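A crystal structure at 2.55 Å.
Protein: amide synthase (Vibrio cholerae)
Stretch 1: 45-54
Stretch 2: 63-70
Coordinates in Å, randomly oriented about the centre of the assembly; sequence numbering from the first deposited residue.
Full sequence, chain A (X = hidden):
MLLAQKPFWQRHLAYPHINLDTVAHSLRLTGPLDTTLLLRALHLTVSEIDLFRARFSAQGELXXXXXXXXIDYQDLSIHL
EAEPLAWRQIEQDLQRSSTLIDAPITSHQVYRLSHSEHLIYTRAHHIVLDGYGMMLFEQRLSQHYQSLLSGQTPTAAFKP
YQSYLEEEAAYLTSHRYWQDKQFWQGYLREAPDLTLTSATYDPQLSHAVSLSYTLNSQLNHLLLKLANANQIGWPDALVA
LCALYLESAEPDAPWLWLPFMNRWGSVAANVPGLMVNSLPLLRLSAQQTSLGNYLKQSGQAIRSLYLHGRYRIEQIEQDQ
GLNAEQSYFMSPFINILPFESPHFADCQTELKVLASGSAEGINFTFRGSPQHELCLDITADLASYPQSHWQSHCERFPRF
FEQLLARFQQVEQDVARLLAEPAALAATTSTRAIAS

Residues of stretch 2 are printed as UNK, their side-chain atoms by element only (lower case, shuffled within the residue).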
# COMPACT_ATOMS: atom_id res chain seq x y z
N THR A 45 -7.17 20.80 -24.02
CA THR A 45 -6.45 20.69 -22.77
C THR A 45 -7.21 21.27 -21.58
O THR A 45 -7.35 20.61 -20.55
CB THR A 45 -5.11 21.40 -22.84
OG1 THR A 45 -4.33 20.81 -23.87
CG2 THR A 45 -4.39 21.26 -21.52
N VAL A 46 -7.70 22.49 -21.75
CA VAL A 46 -8.45 23.19 -20.71
C VAL A 46 -9.74 22.47 -20.29
O VAL A 46 -10.14 22.53 -19.13
CB VAL A 46 -8.74 24.66 -21.18
CG1 VAL A 46 -9.83 25.26 -20.38
CG2 VAL A 46 -7.50 25.52 -21.01
N SER A 47 -10.38 21.77 -21.21
CA SER A 47 -11.61 21.04 -20.87
C SER A 47 -11.35 19.94 -19.89
O SER A 47 -12.19 19.63 -19.06
CB SER A 47 -12.24 20.43 -22.11
OG SER A 47 -12.74 21.47 -22.92
N GLU A 48 -10.17 19.35 -19.99
CA GLU A 48 -9.79 18.25 -19.12
C GLU A 48 -9.46 18.65 -17.68
O GLU A 48 -9.37 17.79 -16.81
CB GLU A 48 -8.61 17.50 -19.72
CG GLU A 48 -8.89 16.85 -21.09
CD GLU A 48 -7.68 16.10 -21.62
OE1 GLU A 48 -6.77 15.80 -20.82
OE2 GLU A 48 -7.65 15.80 -22.83
N ILE A 49 -9.27 19.95 -17.43
CA ILE A 49 -8.90 20.42 -16.09
C ILE A 49 -10.09 20.92 -15.31
O ILE A 49 -10.45 22.08 -15.41
CB ILE A 49 -7.85 21.55 -16.18
CG1 ILE A 49 -6.73 21.13 -17.13
CG2 ILE A 49 -7.25 21.84 -14.80
CD1 ILE A 49 -5.62 22.16 -17.23
N ASP A 50 -10.70 20.05 -14.52
CA ASP A 50 -11.88 20.43 -13.76
C ASP A 50 -11.70 21.62 -12.83
O ASP A 50 -12.58 22.46 -12.70
CB ASP A 50 -12.37 19.26 -12.93
CG ASP A 50 -13.02 18.19 -13.77
OD1 ASP A 50 -13.62 18.55 -14.80
OD2 ASP A 50 -12.97 17.00 -13.38
N LEU A 51 -10.55 21.70 -12.17
CA LEU A 51 -10.33 22.79 -11.24
C LEU A 51 -10.35 24.18 -11.91
O LEU A 51 -10.67 25.17 -11.26
CB LEU A 51 -9.02 22.56 -10.46
CG LEU A 51 -8.97 23.18 -9.07
CD1 LEU A 51 -10.18 22.75 -8.24
CD2 LEU A 51 -7.67 22.78 -8.39
N PHE A 52 -10.00 24.27 -13.19
CA PHE A 52 -10.07 25.58 -13.83
C PHE A 52 -11.52 26.09 -13.89
O PHE A 52 -11.76 27.21 -14.32
CB PHE A 52 -9.52 25.54 -15.27
CG PHE A 52 -8.03 25.50 -15.36
CD1 PHE A 52 -7.41 25.56 -16.60
CD2 PHE A 52 -7.25 25.36 -14.22
CE1 PHE A 52 -6.04 25.47 -16.72
CE2 PHE A 52 -5.86 25.26 -14.33
CZ PHE A 52 -5.26 25.31 -15.58
N ARG A 53 -12.49 25.27 -13.49
CA ARG A 53 -13.89 25.70 -13.50
C ARG A 53 -14.34 26.04 -12.09
O ARG A 53 -15.51 26.34 -11.84
CB ARG A 53 -14.81 24.60 -14.07
CG ARG A 53 -14.64 24.34 -15.58
CD ARG A 53 -15.67 23.32 -16.12
NE ARG A 53 -15.46 21.96 -15.59
CZ ARG A 53 -16.21 21.40 -14.65
NH1 ARG A 53 -17.24 22.07 -14.11
NH2 ARG A 53 -15.94 20.16 -14.26
N ALA A 54 -13.41 25.98 -11.15
CA ALA A 54 -13.70 26.29 -9.77
C ALA A 54 -14.05 27.76 -9.59
O ALA A 54 -13.55 28.63 -10.30
CB ALA A 54 -12.50 25.95 -8.91
N UNK A 63 -17.58 25.92 -5.53
CA UNK A 63 -18.66 25.35 -6.33
C UNK A 63 -18.17 25.35 -7.79
O UNK A 63 -17.17 26.03 -8.13
c UNK A 63 -19.37 29.93 -6.55
c UNK A 63 -19.91 27.56 -6.73
c UNK A 63 -20.30 29.07 -8.59
c UNK A 63 -19.95 26.18 -6.13
c UNK A 63 -20.34 27.79 -8.03
o UNK A 63 -19.76 31.39 -8.42
c UNK A 63 -19.81 30.14 -7.85
c UNK A 63 -19.42 28.64 -5.99
N UNK A 64 -18.86 24.60 -8.66
CA UNK A 64 -18.42 24.47 -10.05
C UNK A 64 -19.18 25.12 -11.21
O UNK A 64 -20.37 24.89 -11.43
c UNK A 64 -18.26 21.71 -8.17
c UNK A 64 -13.73 21.22 -8.12
c UNK A 64 -16.08 21.32 -7.86
c UNK A 64 -13.85 21.89 -9.36
n UNK A 64 -17.33 21.16 -7.32
c UNK A 64 -17.64 22.23 -9.27
c UNK A 64 -14.83 20.93 -7.36
c UNK A 64 -16.24 21.99 -9.09
c UNK A 64 -15.10 22.28 -9.85
c UNK A 64 -18.28 22.98 -10.37
N UNK A 65 -18.45 25.92 -11.99
CA UNK A 65 -19.00 26.55 -13.17
C UNK A 65 -19.19 25.40 -14.18
O UNK A 65 -18.33 24.53 -14.33
n UNK A 65 -19.77 30.17 -15.62
n UNK A 65 -18.24 28.70 -15.95
c UNK A 65 -18.02 27.58 -13.71
c UNK A 65 -18.94 29.67 -16.52
c UNK A 65 -19.60 29.49 -14.43
c UNK A 65 -18.64 28.57 -14.64
N UNK A 66 -20.31 25.39 -14.91
CA UNK A 66 -20.53 24.30 -15.87
C UNK A 66 -19.81 24.39 -17.21
O UNK A 66 -19.78 23.42 -17.95
c UNK A 66 -22.03 24.31 -16.04
c UNK A 66 -21.45 26.32 -14.90
c UNK A 66 -22.31 25.79 -16.04
N UNK A 67 -19.20 25.52 -17.53
CA UNK A 67 -18.54 25.66 -18.82
C UNK A 67 -17.03 25.71 -18.68
O UNK A 67 -16.51 26.14 -17.65
c UNK A 67 -21.29 25.84 -19.93
c UNK A 67 -21.22 28.20 -19.53
c UNK A 67 -20.55 26.99 -19.66
c UNK A 67 -23.33 27.10 -19.91
c UNK A 67 -22.61 28.26 -19.65
c UNK A 67 -19.05 26.93 -19.52
c UNK A 67 -22.67 25.89 -20.05
N UNK A 68 -16.30 25.27 -19.70
CA UNK A 68 -14.85 25.32 -19.61
C UNK A 68 -14.39 26.74 -19.88
O UNK A 68 -15.11 27.55 -20.47
o UNK A 68 -14.70 24.47 -21.93
c UNK A 68 -14.18 24.36 -20.61
N UNK A 69 -13.20 27.09 -19.41
CA UNK A 69 -12.65 28.43 -19.61
C UNK A 69 -12.62 28.87 -21.10
O UNK A 69 -12.27 28.09 -21.99
c UNK A 69 -11.42 27.31 -17.93
c UNK A 69 -11.24 28.30 -19.04
c UNK A 69 -12.32 26.27 -18.56
N UNK A 70 -13.01 30.12 -21.37
CA UNK A 70 -13.00 30.63 -22.76
C UNK A 70 -11.55 30.74 -23.22
O UNK A 70 -10.65 30.89 -22.40
c UNK A 70 -13.42 31.15 -20.41
c UNK A 70 -14.18 32.12 -21.26
c UNK A 70 -13.60 32.04 -22.65

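Position 63 has eight side-chain atoms, seven carbons and one oxygen. One carbon leads to a six-carbon ring, and the oxygen sits on the ring. The CA-to-CB bond points away from stretch 1, so the contact here is made by backbone: the O of position 63 lies 3.8 Å from CA of Ala54. A six-carbon ring bearing a single oxygen is Tyr63. Its hydroxyl is hydrogen-bonded elsewhere in the structure.

Position 64 has ten side-chain atoms, nine carbons and one nitrogen. One carbon carries fused five- and six-membered rings, with the nitrogen in the smaller ring. The far end of the ring system comes nearer to stretch 1 and reaches Asp50, Leu51 and Ala54. This is Trp64. Asp50 O lies at the ring edge, 3.6 Å from Trp64 CZ3. Leu51 CD1 is 3.9 Å from Trp64 CH2, and Ala54 CB is 4.3 Å from Trp64 CZ3. Trp64 also pairs with Ala54 in an antiparallel, non-hydrogen-bonded bridge, with CA of Ala54 and CA of Trp64 5.1 Å apart.

Position 65 has six side-chain atoms, four carbons and two nitrogens. One carbon leads to a five-membered ring holding both nitrogens. The end of this side chain leads away from stretch 1, and the backbone makes the polar contacts. The residue is His65. Its N donates to Arg53 O at 3.0 Å, and Arg53 NH1 donates to His65 O at 2.7 Å.

Position 66 has three side-chain carbons that close a ring onto the backbone nitrogen. That closure identifies Pro66. The CA-to-CB bond points away from stretch 1, and Pro66 CA is 4.3 Å from Arg53 NH1.

Position 67 has seven side-chain carbons, one leading to a six-membered ring with no heteroatom. The CA-to-CB bond points away, but the backbone O is 3.3 Å from Arg53 CD. An unsubstituted carbon ring makes this Phe67.

Position 68 has two side-chain atoms, one carbon and one oxygen. The CA-to-CB bond points toward stretch 1, and the oxygen is 3.7 Å from Ser47 OG. This is Ser68.

Position 69 again has three carbons closed onto the backbone nitrogen. The CA-to-CB bond points toward stretch 1, and the ring packs on Val46 and Phe52. It is Pro69. Its CD is 3.2 Å from Val46 CG1, and its CG is 3.7 Å from Phe52 CB.

Position 70 has the same three-carbon ring on its nitrogen. The CA-to-CB bond points away, and the residue touches nothing on stretch 1. It is Pro70.

The contact is organised around Arg53. Its backbone O and its NH1 hold N and O of the same residue, His65. Its NH2 forms a salt bridge within stretch 1, 2.9 Å from Asp50 OD1, so the guanidinium links Asp50 to the backbone of His65. Apolar packing lies to both sides along stretch 2: Trp64 meets Leu51 and Ala54, and Pro69 meets Val46 and Phe52. Together the two stretches bury 543 Å².

Stretch 2 63-70: YWHPFSPP
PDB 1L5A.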